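Local coordinates for protein carbohydrate oxidase (Microdochium nivale, PDB 3RJA) that oxidises the C1 hydroxyl of mono-, oligo- and polysaccharides to the lactone with FAD as cofactor, passing the electrons to molecular oxygen to give hydrogen peroxide, at residues His140-Gly144 / Ala156-Val160; Ala190-Phe194 / Leu450-Lys454. One frame throughout, in Å; residues are numbered along the deposited sequence.

Interaction 1 (His140-Gly144 / Ala156-Val160). With FAD (flavin-adenine dinucleotide), chain B.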
loop_
_atom_site.group_PDB
_atom_site.type_symbol
_atom_site.label_atom_id
_atom_site.label_comp_id
_atom_site.label_asym_id
_atom_site.label_seq_id
_atom_site.Cartn_x
_atom_site.Cartn_y
_atom_site.Cartn_z
ATOM N N HIS A 140 4.411 2.262 2.601
ATOM C CA HIS A 140 3.736 0.962 2.568
ATOM C C HIS A 140 3.353 0.502 3.974
ATOM O O HIS A 140 2.168 0.256 4.251
ATOM C CB HIS A 140 4.648 -0.077 1.907
ATOM C CG HIS A 140 3.987 -1.391 1.583
ATOM N ND1 HIS A 140 3.060 -1.527 0.569
ATOM C CD2 HIS A 140 4.190 -2.638 2.084
ATOM C CE1 HIS A 140 2.708 -2.803 0.467
ATOM N NE2 HIS A 140 3.362 -3.492 1.394
ATOM N N PHE A 141 4.352 0.400 4.850
ATOM C CA PHE A 141 4.126 -0.105 6.206
ATOM C C PHE A 141 3.291 0.868 7.059
ATOM O O PHE A 141 2.546 0.443 7.929
ATOM C CB PHE A 141 5.469 -0.399 6.904
ATOM C CG PHE A 141 6.148 -1.690 6.465
ATOM C CD1 PHE A 141 6.543 -1.902 5.127
ATOM C CD2 PHE A 141 6.419 -2.688 7.410
ATOM C CE1 PHE A 141 7.188 -3.085 4.755
ATOM C CE2 PHE A 141 7.055 -3.879 7.054
ATOM C CZ PHE A 141 7.460 -4.071 5.712
ATOM N N ALA A 142 3.426 2.174 6.821
ATOM C CA ALA A 142 2.739 3.158 7.670
ATOM C C ALA A 142 1.219 3.105 7.515
ATOM O O ALA A 142 0.488 3.668 8.354
ATOM C CB ALA A 142 3.252 4.579 7.380
ATOM N N HIS A 143 0.753 2.492 6.416
ATOM C CA HIS A 143 -0.666 2.548 6.069
ATOM C C HIS A 143 -1.287 1.169 5.859
ATOM O O HIS A 143 -2.428 1.077 5.445
ATOM C CB HIS A 143 -0.926 3.475 4.855
ATOM C CG HIS A 143 -0.351 4.854 5.019
ATOM N ND1 HIS A 143 0.878 5.224 4.492
ATOM C CD2 HIS A 143 -0.803 5.929 5.714
ATOM C CE1 HIS A 143 1.133 6.481 4.823
ATOM N NE2 HIS A 143 0.137 6.923 5.584
ATOM N N GLY A 144 -0.554 0.112 6.203
ATOM C CA GLY A 144 -1.062 -1.262 6.052
ATOM C C GLY A 144 -0.059 -2.174 5.340
ATOM O O GLY A 144 0.868 -2.694 5.978
ATOM N N ALA A 156 1.929 -5.907 6.243
ATOM C CA ALA A 156 3.263 -5.379 6.499
ATOM C C ALA A 156 3.261 -4.661 7.847
ATOM O O ALA A 156 4.146 -4.883 8.659
ATOM C CB ALA A 156 3.731 -4.440 5.352
ATOM N N VAL A 157 2.249 -3.828 8.076
ATOM C CA VAL A 157 2.105 -3.091 9.328
ATOM C C VAL A 157 2.094 -4.000 10.577
ATOM O O VAL A 157 2.573 -3.599 11.636
ATOM C CB VAL A 157 0.885 -2.116 9.315
ATOM C CG1 VAL A 157 -0.456 -2.848 9.449
ATOM C CG2 VAL A 157 1.014 -1.073 10.417
ATOM N N ASP A 158 1.569 -5.213 10.436
ATOM C CA ASP A 158 1.514 -6.162 11.542
ATOM C C ASP A 158 2.894 -6.729 11.950
ATOM O O ASP A 158 3.019 -7.291 13.023
ATOM C CB ASP A 158 0.521 -7.274 11.205
ATOM C CG ASP A 158 -0.909 -6.751 11.063
ATOM O OD1 ASP A 158 -1.269 -5.806 11.822
ATOM O OD2 ASP A 158 -1.652 -7.271 10.179
ATOM N N SER A 159 3.924 -6.565 11.119
ATOM C CA SER A 159 5.286 -6.931 11.529
ATOM C C SER A 159 5.958 -5.855 12.416
ATOM O O SER A 159 7.001 -6.090 12.988
ATOM C CB SER A 159 6.167 -7.166 10.279
ATOM O OG SER A 159 6.537 -5.915 9.735
ATOM N N VAL A 160 5.376 -4.663 12.481
ATOM C CA VAL A 160 6.012 -3.537 13.155
ATOM C C VAL A 160 5.912 -3.697 14.674
ATOM O O VAL A 160 4.801 -3.739 15.236
ATOM C CB VAL A 160 5.384 -2.168 12.713
ATOM C CG1 VAL A 160 6.034 -0.994 13.437
ATOM C CG2 VAL A 160 5.443 -1.977 11.163
HETATM P PA FAD B . 5.773 7.620 -0.844
HETATM O O1A FAD B . 7.245 7.904 -0.708
HETATM O O2A FAD B . 5.099 8.301 -2.008
HETATM O O5B FAD B . 5.034 8.057 0.511
HETATM C C5B FAD B . 3.688 7.655 0.740
HETATM C C4B FAD B . 3.152 8.412 1.968
HETATM O O4B FAD B . 3.889 8.025 3.128
HETATM C C3B FAD B . 3.302 9.928 1.846
HETATM O O3B FAD B . 2.276 10.552 2.621
HETATM C C2B FAD B . 4.639 10.157 2.543
HETATM O O2B FAD B . 4.879 11.459 3.023
HETATM C C1B FAD B . 4.540 9.142 3.672
HETATM N N9A FAD B . 5.873 8.745 4.115
HETATM C C8A FAD B . 6.953 8.344 3.335
HETATM N N7A FAD B . 7.981 8.075 4.184
HETATM C C5A FAD B . 7.570 8.271 5.447
HETATM C C6A FAD B . 8.228 8.143 6.674
HETATM N N6A FAD B . 9.514 7.733 6.733
HETATM N N1A FAD B . 7.508 8.413 7.826
HETATM C C2A FAD B . 6.187 8.843 7.758
HETATM N N3A FAD B . 5.546 9.010 6.546
HETATM C C4A FAD B . 6.243 8.709 5.414
HETATM N N1 FAD B . 0.033 -1.541 -1.917
HETATM C C2 FAD B . -0.288 -2.711 -1.219
HETATM O O2 FAD B . -0.818 -2.677 -0.102
HETATM N N3 FAD B . 0.075 -3.921 -1.806
HETATM C C4 FAD B . 0.821 -4.055 -2.962
HETATM O O4 FAD B . 1.204 -5.179 -3.359
HETATM C C4X FAD B . 1.091 -2.782 -3.700
HETATM N N5 FAD B . 1.780 -2.804 -4.828
HETATM C C5X FAD B . 2.139 -1.645 -5.476
HETATM C C6 FAD B . 2.958 -1.683 -6.634
HETATM C C7 FAD B . 3.434 -0.522 -7.212
HETATM C C7M FAD B . 4.311 -0.574 -8.481
HETATM C C8 FAD B . 3.201 0.712 -6.559
HETATM C C8M FAD B . 3.724 2.011 -7.139
HETATM C C9 FAD B . 2.349 0.774 -5.467
HETATM C C9A FAD B . 1.822 -0.398 -4.888
HETATM N N10 FAD B . 1.067 -0.379 -3.691
HETATM C C10 FAD B . 0.611 -1.557 -3.119
HETATM C "C1'" FAD B . 0.712 0.940 -3.071
HETATM C "C2'" FAD B . 1.705 1.299 -1.974
HETATM O "O2'" FAD B . 1.450 0.495 -0.829
HETATM C "C3'" FAD B . 1.532 2.748 -1.578
HETATM O "O3'" FAD B . 1.609 3.577 -2.718
HETATM C "C4'" FAD B . 2.600 3.130 -0.539
HETATM O "O4'" FAD B . 2.122 4.184 0.239
HETATM C "C5'" FAD B . 3.933 3.489 -1.201
HETATM O "O5'" FAD B . 4.878 3.802 -0.216
HETATM P P FAD B . 6.161 4.709 -0.628
HETATM O O1P FAD B . 7.099 4.845 0.534
HETATM O O2P FAD B . 6.823 4.117 -1.873
HETATM O O3P FAD B . 5.407 6.063 -1.026
#

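Interaction 2 (Ala190-Phe194 / Leu450-Lys454). With FAD (flavin-adenine dinucleotide), chain B.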
loop_
_atom_site.group_PDB
_atom_site.type_symbol
_atom_site.label_atom_id
_atom_site.label_comp_id
_atom_site.label_asym_id
_atom_site.label_seq_id
_atom_site.Cartn_x
_atom_site.Cartn_y
_atom_site.Cartn_z
ATOM N N ALA A 190 -1.676 4.918 9.898
ATOM C CA ALA A 190 -1.894 6.295 9.495
ATOM C C ALA A 190 -0.603 7.072 9.658
ATOM O O ALA A 190 -0.620 8.278 9.890
ATOM C CB ALA A 190 -3.073 6.930 10.337
ATOM N N GLY A 191 0.525 6.370 9.465
ATOM C CA GLY A 191 1.839 6.819 9.906
ATOM C C GLY A 191 2.334 8.120 9.307
ATOM O O GLY A 191 3.128 8.832 9.934
ATOM N N SER A 192 1.849 8.458 8.115
ATOM C CA SER A 192 2.276 9.684 7.468
ATOM C C SER A 192 1.868 10.929 8.247
ATOM O O SER A 192 2.399 12.002 8.003
ATOM C CB SER A 192 1.713 9.763 6.042
ATOM O OG SER A 192 0.311 9.523 6.027
ATOM N N ASN A 193 0.878 10.778 9.136
ATOM C CA ASN A 193 0.326 11.886 9.924
ATOM C C ASN A 193 1.162 12.408 11.100
ATOM O O ASN A 193 0.990 13.571 11.509
ATOM C CB ASN A 193 -1.098 11.518 10.409
ATOM C CG ASN A 193 -2.100 11.613 9.312
ATOM O OD1 ASN A 193 -2.430 12.713 8.871
ATOM N ND2 ASN A 193 -2.555 10.455 8.799
ATOM N N PHE A 194 2.081 11.591 11.622
ATOM C CA PHE A 194 2.602 11.850 12.976
ATOM C C PHE A 194 4.064 12.186 13.137
ATOM O O PHE A 194 4.484 12.557 14.229
ATOM C CB PHE A 194 2.184 10.721 13.921
ATOM C CG PHE A 194 0.687 10.468 13.883
ATOM C CD1 PHE A 194 -0.194 11.432 14.381
ATOM C CD2 PHE A 194 0.166 9.300 13.273
ATOM C CE1 PHE A 194 -1.595 11.243 14.308
ATOM C CE2 PHE A 194 -1.249 9.102 13.187
ATOM C CZ PHE A 194 -2.113 10.075 13.716
ATOM N N LEU A 450 -7.648 9.345 15.757
ATOM C CA LEU A 450 -6.526 9.844 14.949
ATOM C C LEU A 450 -6.452 11.376 14.974
ATOM O O LEU A 450 -5.356 11.945 15.015
ATOM C CB LEU A 450 -6.626 9.315 13.502
ATOM C CG LEU A 450 -6.247 7.821 13.361
ATOM C CD1 LEU A 450 -6.586 7.306 11.978
ATOM C CD2 LEU A 450 -4.759 7.573 13.654
ATOM N N GLN A 451 -7.626 12.029 14.970
ATOM C CA GLN A 451 -7.731 13.509 15.027
ATOM C C GLN A 451 -7.198 14.088 16.346
ATOM O O GLN A 451 -6.510 15.128 16.353
ATOM C CB GLN A 451 -9.182 13.976 14.799
ATOM C CG GLN A 451 -9.675 13.791 13.369
ATOM C CD GLN A 451 -11.143 14.164 13.163
ATOM O OE1 GLN A 451 -11.557 14.491 12.046
ATOM N NE2 GLN A 451 -11.932 14.074 14.212
ATOM N N LYS A 452 -7.505 13.407 17.449
ATOM C CA LYS A 452 -6.950 13.751 18.756
ATOM C C LYS A 452 -5.419 13.561 18.758
ATOM O O LYS A 452 -4.658 14.453 19.163
ATOM C CB LYS A 452 -7.609 12.896 19.851
ATOM C CG LYS A 452 -9.136 13.089 19.962
ATOM C CD LYS A 452 -9.657 12.786 21.378
ATOM C CE LYS A 452 -11.172 12.692 21.410
ATOM N NZ LYS A 452 -11.684 12.284 22.767
ATOM N N LEU A 453 -4.973 12.393 18.304
ATOM C CA LEU A 453 -3.531 12.098 18.246
ATOM C C LEU A 453 -2.776 13.101 17.340
ATOM O O LEU A 453 -1.626 13.452 17.599
ATOM C CB LEU A 453 -3.316 10.667 17.743
ATOM C CG LEU A 453 -1.946 10.070 17.941
ATOM C CD1 LEU A 453 -1.715 9.795 19.450
ATOM C CD2 LEU A 453 -1.902 8.770 17.149
ATOM N N LYS A 454 -3.438 13.569 16.293
ATOM C CA LYS A 454 -2.895 14.585 15.406
ATOM C C LYS A 454 -2.700 15.916 16.135
ATOM O O LYS A 454 -1.666 16.577 15.961
ATOM C CB LYS A 454 -3.831 14.780 14.196
ATOM C CG LYS A 454 -3.311 15.697 13.099
ATOM C CD LYS A 454 -2.162 15.058 12.278
ATOM C CE LYS A 454 -1.661 16.047 11.256
ATOM N NZ LYS A 454 -0.647 15.468 10.326
HETATM P PA FAD B . 5.773 7.620 -0.844
HETATM O O1A FAD B . 7.245 7.904 -0.708
HETATM O O2A FAD B . 5.099 8.301 -2.008
HETATM O O5B FAD B . 5.034 8.057 0.511
HETATM C C5B FAD B . 3.688 7.655 0.740
HETATM C C4B FAD B . 3.152 8.412 1.968
HETATM O O4B FAD B . 3.889 8.025 3.128
HETATM C C3B FAD B . 3.302 9.928 1.846
HETATM O O3B FAD B . 2.276 10.552 2.621
HETATM C C2B FAD B . 4.639 10.157 2.543
HETATM O O2B FAD B . 4.879 11.459 3.023
HETATM C C1B FAD B . 4.540 9.142 3.672
HETATM N N9A FAD B . 5.873 8.745 4.115
HETATM C C8A FAD B . 6.953 8.344 3.335
HETATM N N7A FAD B . 7.981 8.075 4.184
HETATM C C5A FAD B . 7.570 8.271 5.447
HETATM C C6A FAD B . 8.228 8.143 6.674
HETATM N N6A FAD B . 9.514 7.733 6.733
HETATM N N1A FAD B . 7.508 8.413 7.826
HETATM C C2A FAD B . 6.187 8.843 7.758
HETATM N N3A FAD B . 5.546 9.010 6.546
HETATM C C4A FAD B . 6.243 8.709 5.414
HETATM N N1 FAD B . 0.033 -1.541 -1.917
HETATM C C2 FAD B . -0.288 -2.711 -1.219
HETATM O O2 FAD B . -0.818 -2.677 -0.102
HETATM N N3 FAD B . 0.075 -3.921 -1.806
HETATM C C4 FAD B . 0.821 -4.055 -2.962
HETATM O O4 FAD B . 1.204 -5.179 -3.359
HETATM C C4X FAD B . 1.091 -2.782 -3.700
HETATM N N5 FAD B . 1.780 -2.804 -4.828
HETATM C C5X FAD B . 2.139 -1.645 -5.476
HETATM C C6 FAD B . 2.958 -1.683 -6.634
HETATM C C7 FAD B . 3.434 -0.522 -7.212
HETATM C C7M FAD B . 4.311 -0.574 -8.481
HETATM C C8 FAD B . 3.201 0.712 -6.559
HETATM C C8M FAD B . 3.724 2.011 -7.139
HETATM C C9 FAD B . 2.349 0.774 -5.467
HETATM C C9A FAD B . 1.822 -0.398 -4.888
HETATM N N10 FAD B . 1.067 -0.379 -3.691
HETATM C C10 FAD B . 0.611 -1.557 -3.119
HETATM C "C1'" FAD B . 0.712 0.940 -3.071
HETATM C "C2'" FAD B . 1.705 1.299 -1.974
HETATM O "O2'" FAD B . 1.450 0.495 -0.829
HETATM C "C3'" FAD B . 1.532 2.748 -1.578
HETATM O "O3'" FAD B . 1.609 3.577 -2.718
HETATM C "C4'" FAD B . 2.600 3.130 -0.539
HETATM O "O4'" FAD B . 2.122 4.184 0.239
HETATM C "C5'" FAD B . 3.933 3.489 -1.201
HETATM O "O5'" FAD B . 4.878 3.802 -0.216
HETATM P P FAD B . 6.161 4.709 -0.628
HETATM O O1P FAD B . 7.099 4.845 0.534
HETATM O O2P FAD B . 6.823 4.117 -1.873
HETATM O O3P FAD B . 5.407 6.063 -1.026
#

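Interaction 1 (His140-Gly144 / Ala156-Val160)
Phe141 lays one face of its ring over the methyl group of Ala156: Ala156 CB sits 3.5 Å from the centroid of the Phe141 ring and only 1° off its normal, a nearly ideal CH-pi contact. The rim of the same ring is also in use. Phe141 CE2 lies 3.4 Å from Ser159 OG, and Phe141 CD2 lies 3.9 Å from Val160 CG2, both partners close to the ring plane. Ser159 OG is held there by its own hydrogen bond to Ala156 O (2.8 Å), within the turn that leads into strand 160-166. Leu112 and Leu115 of helix 112-123 and Leu202 of strand 196-206 add further apolar neighbours around Phe141.

Beside this packing the two backbones are tied directly, since Val157 N donates to Gly144 O at 2.8 Å. Gly144, at phi 131° and psi -99°, adopts a conformation in which a CB would jam against the carbonyl oxygen of His143, so glycine suits the place where the chain leaves helix 137-142.

The same helical end also contributes to the cofactor pocket of the FAD-binding domain, through His140 and His143. His140 ND1 and the ribityl hydroxyl O2' of FAD are hydrogen-bonded at 2.9 Å, while His140 NE2 pairs with Gly130 N and His140 CD2 touches Ala156 CB at 3.8 Å. The His140 ring thus does both jobs, packing a carbon on Ala156 while its nitrogens make polar bonds; with partners at both ND1 and NE2, its orientation beside the ribityl chain is probably well defined.

Interaction 2 (Ala190-Phe194 / Leu450-Lys454)
In this flavoprotein of the berberine-bridge type, a 3-10 turn that contributes Gly191 and Ser192 to the FAD pocket packs against C-terminal helix 447-457, in the berberine-like region. The main bump is the Phe194 ring, which fills a hollow walled by methyls of Leu450 and Leu453 and by the backbone and CB of Lys454, with Phe194 CE1 3.6 Å from Lys454 N. Leu453 CD2 lies over one ring face, 3.9 Å from the Phe194 ring centroid and 19° off the normal, a CH-pi contact. Leu450 CD2 meets the rim instead, 3.6 Å from Phe194 CZ, and the same methyl lies 3.8 Å from Ala190 CB. Leu183 and Ile187 of helix 181-190 pack on Phe194 too, while Tyr443 adjoins Ala190 and Leu450.

Asn193 braces the turn, its ND2 donating to Ala190 O at 3.1 Å and its OD1 accepting from Val469 N. Alongside, Lys454, bent by a p rotamer at chi2, reaches the turn, its NZ donating to Asn193 O at 2.8 Å.

In the fold
Interactions 1 and 2 illustrate how two contacts in series along the chain can share one cofactor while their FAD-facing segments also touch. Their centres lie 15 Å apart, yet 140-144 and 190-194 meet directly: His143 NE2 is 2.6 Å from Ser192 OG and Ala142 O is 2.9 Å from Gly191 N, both probable hydrogen bonds. Interaction 1 serves the ribityl chain, and the side chain of His140 is about 7 Å from the bound substrate analogue; interaction 2 lies at the adenine end, where Ser192 CA approaches FAD N3A at 3.5 Å. His143 CE1 is 3.6 Å from FAD O4B. The 190-194 turn thus lies between helix 447-457 and the adenine.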